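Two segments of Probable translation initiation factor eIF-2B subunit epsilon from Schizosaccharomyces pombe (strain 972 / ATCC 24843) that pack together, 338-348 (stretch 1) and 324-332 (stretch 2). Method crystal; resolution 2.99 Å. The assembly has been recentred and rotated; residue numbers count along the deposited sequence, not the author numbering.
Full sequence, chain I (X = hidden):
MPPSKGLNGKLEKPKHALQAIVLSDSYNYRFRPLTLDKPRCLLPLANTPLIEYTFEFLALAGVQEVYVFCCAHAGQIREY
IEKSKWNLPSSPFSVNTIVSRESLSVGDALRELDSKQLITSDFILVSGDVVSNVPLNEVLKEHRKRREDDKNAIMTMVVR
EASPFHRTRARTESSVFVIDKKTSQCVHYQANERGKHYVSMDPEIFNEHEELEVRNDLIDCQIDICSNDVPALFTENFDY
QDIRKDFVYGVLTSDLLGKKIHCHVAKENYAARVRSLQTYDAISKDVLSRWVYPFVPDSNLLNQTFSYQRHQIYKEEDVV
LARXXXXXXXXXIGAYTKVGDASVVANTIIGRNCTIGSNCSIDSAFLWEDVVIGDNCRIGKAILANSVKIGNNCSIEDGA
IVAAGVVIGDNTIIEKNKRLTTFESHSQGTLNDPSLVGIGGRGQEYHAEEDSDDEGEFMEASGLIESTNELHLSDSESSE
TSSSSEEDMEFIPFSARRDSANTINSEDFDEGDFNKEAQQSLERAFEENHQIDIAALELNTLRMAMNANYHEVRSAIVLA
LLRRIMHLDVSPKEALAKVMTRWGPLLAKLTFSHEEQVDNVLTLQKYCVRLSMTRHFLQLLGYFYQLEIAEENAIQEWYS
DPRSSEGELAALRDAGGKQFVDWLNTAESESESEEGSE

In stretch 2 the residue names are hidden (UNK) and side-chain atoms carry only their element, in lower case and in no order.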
# COMPACT_ATOMS: atom_id res chain seq x y z
N LYS I 338 39.61 36.17 7.18
CA LYS I 338 40.45 35.13 6.60
C LYS I 338 41.03 34.25 7.70
O LYS I 338 41.48 34.74 8.73
CB LYS I 338 41.58 35.76 5.78
CG LYS I 338 41.10 36.75 4.74
CD LYS I 338 42.26 37.52 4.13
CE LYS I 338 41.82 38.90 3.66
NZ LYS I 338 40.34 39.00 3.56
N VAL I 339 41.02 32.94 7.47
CA VAL I 339 41.63 32.00 8.41
C VAL I 339 42.68 31.16 7.69
O VAL I 339 42.43 30.65 6.60
CB VAL I 339 40.59 31.09 9.08
CG1 VAL I 339 41.22 30.34 10.24
CG2 VAL I 339 39.40 31.90 9.56
N GLY I 340 43.85 31.02 8.31
CA GLY I 340 44.99 30.39 7.67
C GLY I 340 44.98 28.87 7.65
O GLY I 340 44.04 28.23 8.13
N ASP I 341 46.03 28.31 7.07
CA ASP I 341 46.17 26.86 6.93
C ASP I 341 46.34 26.17 8.28
O ASP I 341 47.01 26.70 9.18
CB ASP I 341 47.36 26.52 6.03
CG ASP I 341 47.23 27.13 4.64
OD1 ASP I 341 46.10 27.18 4.12
OD2 ASP I 341 48.26 27.56 4.09
N ALA I 342 45.74 24.99 8.42
CA ALA I 342 45.87 24.16 9.61
C ALA I 342 45.47 24.88 10.90
O ALA I 342 45.96 24.56 11.98
CB ALA I 342 47.29 23.63 9.73
N SER I 343 44.57 25.86 10.78
CA SER I 343 44.11 26.61 11.93
C SER I 343 42.81 26.03 12.49
O SER I 343 41.92 25.64 11.73
CB SER I 343 43.91 28.09 11.57
OG SER I 343 45.13 28.67 11.15
N VAL I 344 42.71 25.97 13.81
CA VAL I 344 41.54 25.39 14.46
C VAL I 344 40.80 26.43 15.31
O VAL I 344 41.32 26.90 16.32
CB VAL I 344 41.93 24.20 15.36
CG1 VAL I 344 40.68 23.57 15.95
CG2 VAL I 344 42.73 23.18 14.57
N VAL I 345 39.59 26.76 14.89
CA VAL I 345 38.77 27.73 15.61
C VAL I 345 37.55 27.04 16.21
O VAL I 345 36.72 26.50 15.48
CB VAL I 345 38.32 28.88 14.70
CG1 VAL I 345 37.66 29.97 15.52
CG2 VAL I 345 39.51 29.44 13.93
N ALA I 346 37.43 27.07 17.53
CA ALA I 346 36.36 26.35 18.21
C ALA I 346 35.73 27.16 19.33
O ALA I 346 36.42 27.65 20.22
CB ALA I 346 36.89 25.03 18.76
N ASN I 347 34.40 27.29 19.28
CA ASN I 347 33.62 27.95 20.33
C ASN I 347 33.97 29.43 20.49
O ASN I 347 33.78 30.01 21.56
CB ASN I 347 33.80 27.21 21.67
CG ASN I 347 32.74 27.59 22.69
OD1 ASN I 347 31.63 27.97 22.34
ND2 ASN I 347 33.10 27.48 23.97
N THR I 348 34.46 30.06 19.43
CA THR I 348 34.80 31.47 19.49
C THR I 348 33.91 32.33 18.59
O THR I 348 33.30 31.83 17.65
CB THR I 348 36.27 31.73 19.08
OG1 THR I 348 36.36 31.86 17.66
CG2 THR I 348 37.16 30.61 19.55
N UNK I 324 42.15 22.76 4.74
CA UNK I 324 42.85 22.22 5.91
C UNK I 324 42.61 23.05 7.17
O UNK I 324 43.06 22.69 8.26
o UNK I 324 44.98 23.37 5.64
c UNK I 324 44.36 22.10 5.65
N UNK I 325 41.90 24.16 7.02
CA UNK I 325 41.38 24.90 8.16
C UNK I 325 40.13 24.21 8.67
O UNK I 325 39.24 23.87 7.89
c UNK I 325 41.08 26.35 7.79
s UNK I 325 40.11 27.23 9.02
N UNK I 326 40.06 23.99 9.98
CA UNK I 326 38.88 23.37 10.56
C UNK I 326 38.28 24.26 11.65
O UNK I 326 38.96 24.69 12.58
c UNK I 326 40.52 20.65 12.85
c UNK I 326 40.24 22.00 12.23
c UNK I 326 39.67 21.04 10.00
c UNK I 326 39.19 21.96 11.12
N UNK I 327 36.99 24.57 11.50
CA UNK I 327 36.29 25.37 12.49
C UNK I 327 35.20 24.53 13.16
O UNK I 327 34.27 24.04 12.51
c UNK I 327 35.68 26.65 11.86
c UNK I 327 36.78 27.62 11.48
c UNK I 327 34.00 27.48 10.14
c UNK I 327 34.84 26.32 10.63
N UNK I 328 35.34 24.34 14.47
CA UNK I 328 34.46 23.43 15.20
C UNK I 328 33.16 24.11 15.62
O UNK I 328 32.82 25.18 15.11
n UNK I 328 38.76 19.61 17.81
c UNK I 328 36.49 22.15 16.04
c UNK I 328 35.19 22.86 16.41
c UNK I 328 38.27 20.54 16.75
c UNK I 328 37.05 21.33 17.19
N UNK I 329 32.45 23.48 16.55
CA UNK I 329 31.09 23.89 16.89
C UNK I 329 31.02 25.23 17.63
O UNK I 329 32.00 25.66 18.24
c UNK I 329 30.41 22.81 17.71
N UNK I 330 29.85 25.85 17.57
CA UNK I 330 29.56 27.11 18.26
C UNK I 330 30.54 28.22 17.89
O UNK I 330 31.03 28.94 18.75
c UNK I 330 27.55 26.45 21.25
n UNK I 330 27.71 26.19 24.91
n UNK I 330 25.98 26.87 23.56
c UNK I 330 27.23 26.43 23.70
c UNK I 330 29.55 26.89 19.77
c UNK I 330 28.52 25.87 20.23
n UNK I 330 27.99 26.22 22.63
N UNK I 331 30.82 28.34 16.59
CA UNK I 331 31.75 29.35 16.09
C UNK I 331 31.05 30.34 15.17
O UNK I 331 30.34 29.95 14.24
c UNK I 331 32.93 28.70 15.35
o UNK I 331 33.80 28.06 16.30
c UNK I 331 33.72 29.74 14.57
N UNK I 332 31.26 31.63 15.43
CA UNK I 332 30.69 32.69 14.60
C UNK I 332 31.80 33.47 13.91
O UNK I 332 32.77 33.89 14.54
c UNK I 332 29.04 34.74 14.77
c UNK I 332 27.75 34.99 15.53
c UNK I 332 29.85 36.02 14.69
c UNK I 332 29.83 33.62 15.45

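Position 324 carries one carbon and then one oxygen. The oxygen lies 3.3 Å from A342 N, which donates a weak hydrogen bond to it (148° at the hydrogen). One carbon ending in oxygen makes this S324.

Position 325 has one carbon followed by sulfur, too short for methionine, so it is C325. Its SG sits 3.5 Å from V339 CG1, an apolar contact between two buried residues.

Position 326 has four carbons, forked at the first, with one arm two carbons long. Forking at CB separates it from leucine: this is I326. Its CG1 packs 3.6 Å from V344 CG2, while its backbone pairs twice, I326 N donating to S343 O (3.0 Å, 153°) and I326 O accepting from V345 N (3.2 Å, 154°).

Position 327 repeats that four-carbon pattern and is I327. Its CG2 lies 3.8 Å from V345 CB, although the end of the side chain leads away from stretch 1.

Position 328 shows four carbons in a row ending in nitrogen, hence K328. The aliphatic part makes the contact: CB is 3.6 Å from A346 CB, and CE is 4.0 Å from V344 CG1. K328 N donates to V345 O at 2.8 Å.

Position 329 has a single carbon, so it is A329. That carbon points away, and the backbone serves instead: A329 O accepts a weak bond from N347 N (3.1 Å, 134°).

Position 330 has three carbons, a nitrogen, and a carbon bearing two more nitrogens. This guanidinium identifies R330. Its carbonyl R330 O receives a CA-H...O contact from N347 CA at 3.2 Å.

Position 331 has one carbon carrying an oxygen and a carbon. Valine would have two carbons there; this is T331. T331 OG1 accepts a weak hydrogen bond from N347 N (3.1 Å, 123°), and its CG2 lies 4.1 Å from V345 CG1.

Position 332 has four carbons forked at the second, which gives L332. Its end leads away, but L332 N donates to T348 O at 3.0 Å and 161°.

The contact works chiefly through backbone pairing. Parallel bridges join V344 to I326 and V345 to I327, with CA-CA distances of 5.1 and 4.6 Å, and alternation places V344 and I326 on one face and V345 and I327 on the other. Beyond these bridges the chains remain joined through K328, A329 and L332. Side chains fill in around this ladder, and the two stretches together bury 674 Å².

Stretch 2, residues 324-332: SCIIKARTL
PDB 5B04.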